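Apolipophorin-3b (Locusta migratoria, PDB 1AEP) helps load diacylglycerol into lipophorin by covering its expanding hydrophobic surface, and so supports lipid transport during insect flight. Local coordinates at residues A76-A88 / S100-W112. Sequence-based numbering, arbitrary orientation.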
loop_
_atom_site.group_PDB
_atom_site.type_symbol
_atom_site.label_atom_id
_atom_site.label_comp_id
_atom_site.label_asym_id
_atom_site.label_seq_id
_atom_site.Cartn_x
_atom_site.Cartn_y
_atom_site.Cartn_z
ATOM N N ALA A 76 -2.394 -15.578 -1.716
ATOM C CA ALA A 76 -0.973 -15.304 -1.590
ATOM C C ALA A 76 -0.687 -13.818 -1.605
ATOM O O ALA A 76 -0.013 -13.285 -0.728
ATOM C CB ALA A 76 -0.249 -15.910 -2.778
ATOM N N PHE A 77 -1.172 -13.145 -2.640
ATOM C CA PHE A 77 -0.955 -11.735 -2.789
ATOM C C PHE A 77 -1.325 -10.990 -1.545
ATOM O O PHE A 77 -0.576 -10.161 -1.038
ATOM C CB PHE A 77 -1.755 -11.245 -3.958
ATOM C CG PHE A 77 -1.801 -9.749 -4.093
ATOM C CD1 PHE A 77 -0.663 -8.985 -4.287
ATOM C CD2 PHE A 77 -3.022 -9.089 -4.152
ATOM C CE1 PHE A 77 -0.741 -7.610 -4.481
ATOM C CE2 PHE A 77 -3.116 -7.713 -4.317
ATOM C CZ PHE A 77 -1.971 -6.949 -4.461
ATOM N N ALA A 78 -2.505 -11.294 -1.061
ATOM C CA ALA A 78 -2.933 -10.652 0.135
ATOM C C ALA A 78 -1.924 -10.853 1.262
ATOM O O ALA A 78 -1.504 -9.898 1.899
ATOM C CB ALA A 78 -4.235 -11.262 0.541
ATOM N N ARG A 79 -1.565 -12.112 1.530
ATOM C CA ARG A 79 -0.631 -12.434 2.598
ATOM C C ARG A 79 0.615 -11.586 2.491
ATOM O O ARG A 79 1.081 -10.999 3.450
ATOM C CB ARG A 79 -0.232 -13.899 2.652
ATOM C CG ARG A 79 -1.199 -14.745 3.472
ATOM C CD ARG A 79 -0.774 -16.204 3.648
ATOM N NE ARG A 79 -1.898 -17.132 3.885
ATOM C CZ ARG A 79 -2.730 -17.123 4.940
ATOM N NH1 ARG A 79 -2.613 -16.232 5.941
ATOM N NH2 ARG A 79 -3.712 -18.034 5.002
ATOM N N ASN A 80 1.132 -11.517 1.280
ATOM C CA ASN A 80 2.314 -10.742 1.001
ATOM C C ASN A 80 2.158 -9.261 1.280
ATOM O O ASN A 80 3.052 -8.663 1.877
ATOM C CB ASN A 80 2.725 -10.950 -0.437
ATOM C CG ASN A 80 3.546 -12.160 -0.456
ATOM O OD1 ASN A 80 4.759 -12.103 -0.259
ATOM N ND2 ASN A 80 2.866 -13.337 -0.575
ATOM N N LEU A 81 1.033 -8.667 0.824
ATOM C CA LEU A 81 0.805 -7.264 1.063
ATOM C C LEU A 81 0.935 -7.012 2.540
ATOM O O LEU A 81 1.564 -6.070 2.974
ATOM C CB LEU A 81 -0.635 -6.916 0.767
ATOM C CG LEU A 81 -0.813 -6.411 -0.614
ATOM C CD1 LEU A 81 -2.288 -6.066 -0.719
ATOM C CD2 LEU A 81 0.019 -5.176 -0.722
ATOM N N ASN A 82 0.357 -7.935 3.317
ATOM C CA ASN A 82 0.395 -7.864 4.761
ATOM C C ASN A 82 1.804 -7.948 5.327
ATOM O O ASN A 82 2.133 -7.340 6.342
ATOM C CB ASN A 82 -0.361 -9.004 5.359
ATOM C CG ASN A 82 -0.524 -8.696 6.798
ATOM O OD1 ASN A 82 -0.996 -7.594 7.134
ATOM N ND2 ASN A 82 -0.097 -9.630 7.622
ATOM N N ASN A 83 2.648 -8.717 4.678
ATOM C CA ASN A 83 3.991 -8.868 5.170
ATOM C C ASN A 83 4.866 -7.654 4.938
ATOM O O ASN A 83 5.797 -7.378 5.690
ATOM C CB ASN A 83 4.646 -10.193 4.775
ATOM C CG ASN A 83 3.840 -11.355 5.353
ATOM O OD1 ASN A 83 4.170 -12.533 5.157
ATOM N ND2 ASN A 83 2.749 -11.024 6.064
ATOM N N SER A 84 4.569 -6.914 3.900
ATOM C CA SER A 84 5.394 -5.764 3.667
ATOM C C SER A 84 5.027 -4.568 4.515
ATOM O O SER A 84 5.746 -3.579 4.502
ATOM C CB SER A 84 5.675 -5.448 2.214
ATOM O OG SER A 84 4.484 -5.390 1.486
ATOM N N ILE A 85 3.937 -4.659 5.291
ATOM C CA ILE A 85 3.548 -3.536 6.147
ATOM C C ILE A 85 3.624 -3.754 7.671
ATOM O O ILE A 85 3.956 -2.824 8.409
ATOM C CB ILE A 85 2.277 -2.790 5.743
ATOM C CG1 ILE A 85 1.131 -3.727 5.353
ATOM C CG2 ILE A 85 2.565 -1.780 4.654
ATOM C CD1 ILE A 85 0.229 -4.093 6.523
ATOM N N HIS A 86 3.298 -4.963 8.125
ATOM C CA HIS A 86 3.282 -5.322 9.538
ATOM C C HIS A 86 4.246 -4.553 10.425
ATOM O O HIS A 86 3.879 -3.952 11.441
ATOM C CB HIS A 86 3.448 -6.818 9.805
ATOM C CG HIS A 86 2.705 -7.193 11.047
ATOM N ND1 HIS A 86 1.387 -6.787 11.278
ATOM C CD2 HIS A 86 3.115 -7.908 12.129
ATOM C CE1 HIS A 86 1.027 -7.269 12.467
ATOM N NE2 HIS A 86 2.045 -7.947 13.007
ATOM N N ASP A 87 5.500 -4.582 10.019
ATOM C CA ASP A 87 6.542 -3.923 10.763
ATOM C C ASP A 87 6.996 -2.657 10.108
ATOM O O ASP A 87 8.074 -2.599 9.540
ATOM C CB ASP A 87 7.750 -4.829 10.877
ATOM C CG ASP A 87 7.499 -5.938 11.831
ATOM O OD1 ASP A 87 6.978 -5.800 12.930
ATOM O OD2 ASP A 87 7.899 -7.115 11.361
ATOM N N ALA A 88 6.182 -1.625 10.200
ATOM C CA ALA A 88 6.563 -0.398 9.569
ATOM C C ALA A 88 6.552 0.804 10.494
ATOM O O ALA A 88 7.100 1.858 10.158
ATOM C CB ALA A 88 5.761 -0.200 8.313
ATOM N N SER A 100 11.858 2.689 7.034
ATOM C CA SER A 100 10.824 1.680 7.130
ATOM C C SER A 100 9.554 1.990 6.333
ATOM O O SER A 100 9.035 1.166 5.584
ATOM C CB SER A 100 10.516 1.427 8.615
ATOM O OG SER A 100 10.009 0.124 8.863
ATOM N N LEU A 101 9.057 3.207 6.514
ATOM C CA LEU A 101 7.878 3.600 5.791
ATOM C C LEU A 101 8.129 3.599 4.309
ATOM O O LEU A 101 7.378 2.998 3.549
ATOM C CB LEU A 101 7.426 4.991 6.184
ATOM C CG LEU A 101 6.005 4.925 6.709
ATOM C CD1 LEU A 101 5.418 6.316 6.809
ATOM C CD2 LEU A 101 5.139 4.061 5.811
ATOM N N GLN A 102 9.184 4.301 3.917
ATOM C CA GLN A 102 9.573 4.429 2.513
ATOM C C GLN A 102 9.695 3.126 1.768
ATOM O O GLN A 102 9.450 3.044 0.563
ATOM C CB GLN A 102 10.892 5.144 2.362
ATOM C CG GLN A 102 10.690 6.297 1.384
ATOM C CD GLN A 102 11.969 6.983 1.117
ATOM O OE1 GLN A 102 12.094 8.177 1.397
ATOM N NE2 GLN A 102 12.932 6.203 0.622
ATOM N N SER A 103 10.101 2.116 2.503
ATOM C CA SER A 103 10.265 0.820 1.922
ATOM C C SER A 103 8.915 0.161 1.832
ATOM O O SER A 103 8.523 -0.347 0.783
ATOM C CB SER A 103 11.305 0.005 2.690
ATOM O OG SER A 103 10.739 -1.160 3.265
ATOM N N ALA A 104 8.205 0.200 2.957
ATOM C CA ALA A 104 6.894 -0.376 3.005
ATOM C C ALA A 104 6.078 0.126 1.824
ATOM O O ALA A 104 5.482 -0.653 1.103
ATOM C CB ALA A 104 6.268 -0.107 4.360
ATOM N N LEU A 105 6.115 1.438 1.592
ATOM C CA LEU A 105 5.385 2.035 0.500
ATOM C C LEU A 105 5.804 1.478 -0.834
ATOM O O LEU A 105 5.001 1.127 -1.706
ATOM C CB LEU A 105 5.534 3.564 0.454
ATOM C CG LEU A 105 4.740 4.360 1.497
ATOM C CD1 LEU A 105 5.104 5.825 1.314
ATOM C CD2 LEU A 105 3.228 4.254 1.286
ATOM N N THR A 106 7.089 1.404 -0.974
ATOM C CA THR A 106 7.657 0.908 -2.184
ATOM C C THR A 106 7.295 -0.543 -2.442
ATOM O O THR A 106 6.998 -0.912 -3.550
ATOM C CB THR A 106 9.129 1.238 -2.231
ATOM O OG1 THR A 106 9.226 2.624 -1.970
ATOM C CG2 THR A 106 9.615 0.939 -3.608
ATOM N N ASN A 107 7.286 -1.371 -1.405
ATOM C CA ASN A 107 6.928 -2.767 -1.588
ATOM C C ASN A 107 5.444 -2.972 -1.961
ATOM O O ASN A 107 5.100 -3.898 -2.693
ATOM C CB ASN A 107 7.156 -3.553 -0.314
ATOM C CG ASN A 107 8.597 -3.548 0.048
ATOM O OD1 ASN A 107 8.950 -3.830 1.208
ATOM N ND2 ASN A 107 9.416 -3.189 -0.927
ATOM N N VAL A 108 4.555 -2.116 -1.451
ATOM C CA VAL A 108 3.133 -2.241 -1.747
ATOM C C VAL A 108 2.875 -1.966 -3.217
ATOM O O VAL A 108 2.053 -2.609 -3.865
ATOM C CB VAL A 108 2.317 -1.319 -0.844
ATOM C CG1 VAL A 108 0.900 -1.179 -1.328
ATOM C CG2 VAL A 108 2.324 -1.923 0.541
ATOM N N GLY A 109 3.620 -1.004 -3.746
ATOM C CA GLY A 109 3.504 -0.648 -5.142
ATOM C C GLY A 109 3.981 -1.748 -6.081
ATOM O O GLY A 109 3.347 -2.031 -7.103
ATOM N N HIS A 110 5.116 -2.361 -5.723
ATOM C CA HIS A 110 5.712 -3.416 -6.528
ATOM C C HIS A 110 4.855 -4.645 -6.588
ATOM O O HIS A 110 4.714 -5.250 -7.639
ATOM C CB HIS A 110 7.132 -3.742 -6.157
ATOM C CG HIS A 110 7.987 -2.586 -6.481
ATOM N ND1 HIS A 110 9.172 -2.383 -5.795
ATOM C CD2 HIS A 110 7.826 -1.595 -7.394
ATOM C CE1 HIS A 110 9.691 -1.274 -6.304
ATOM N NE2 HIS A 110 8.930 -0.779 -7.266
ATOM N N GLN A 111 4.269 -4.975 -5.447
ATOM C CA GLN A 111 3.384 -6.102 -5.321
ATOM C C GLN A 111 2.096 -5.907 -6.126
ATOM O O GLN A 111 1.504 -6.869 -6.616
ATOM C CB GLN A 111 3.114 -6.289 -3.860
ATOM C CG GLN A 111 3.935 -7.441 -3.310
ATOM C CD GLN A 111 4.329 -7.205 -1.873
ATOM O OE1 GLN A 111 5.507 -7.066 -1.520
ATOM N NE2 GLN A 111 3.303 -7.121 -1.030
ATOM N N TRP A 112 1.674 -4.646 -6.256
ATOM C CA TRP A 112 0.511 -4.298 -7.027
ATOM C C TRP A 112 0.819 -4.443 -8.500
ATOM O O TRP A 112 0.005 -4.954 -9.258
ATOM C CB TRP A 112 -0.004 -2.906 -6.712
ATOM C CG TRP A 112 -1.088 -3.069 -5.711
ATOM C CD1 TRP A 112 -1.019 -2.742 -4.404
ATOM C CD2 TRP A 112 -2.379 -3.665 -5.931
ATOM N NE1 TRP A 112 -2.181 -3.099 -3.782
ATOM C CE2 TRP A 112 -3.055 -3.634 -4.690
ATOM C CE3 TRP A 112 -3.067 -4.170 -7.053
ATOM C CZ2 TRP A 112 -4.369 -4.131 -4.516
ATOM C CZ3 TRP A 112 -4.334 -4.685 -6.883
ATOM C CH2 TRP A 112 -4.989 -4.671 -5.633
#
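Phe77 turns the edge of its ring onto one face of the Trp112 indole, a T-shaped stack with the planes at 84°. Phe77 CZ lies over the centre of the indole face, 3.5 Å from Trp112 CE2. At the indole edge, in its plane, sits Val108 CG1. Leu81 CG covers one face of the Phe77 ring, offset toward the rim. The phenyl reaches across because CG of Phe77 is anti to the backbone N (chi1 170°). Beyond the phenyl, Trp112 also touches Val11 of helix 7-25 and Ala137, Ala138 and Thr141 of helix 131-154. An alanine in place of Trp112 would probably leave the Phe77 edge without its aromatic face and open a gap among three helices.

The side chains of Leu81 and Val108 cross at about a right angle, with Leu81 CD2 4.1 Å from Val108 CG1. Ile85 CG2 touches both Ala104 CB and Val108 CG2. On the more polar side, the chain of Gln111 bends at chi2, and its NE2 donates to Ser84 OG at 3.3 Å. This bond is bent, and the hydroxyl is tilted from the amide plane. Farther along, Ala88 CB meets Ala104 CB at 4.0 Å.

Helices 69-83 and 94-121 run antiparallel here, their segment axes 167° apart. Ile52 of helix 36-63 touches both Ile85 and Val108. Such apolar faces turned inward are characteristic of the apolipophorin-III bundle of five amphipathic helices.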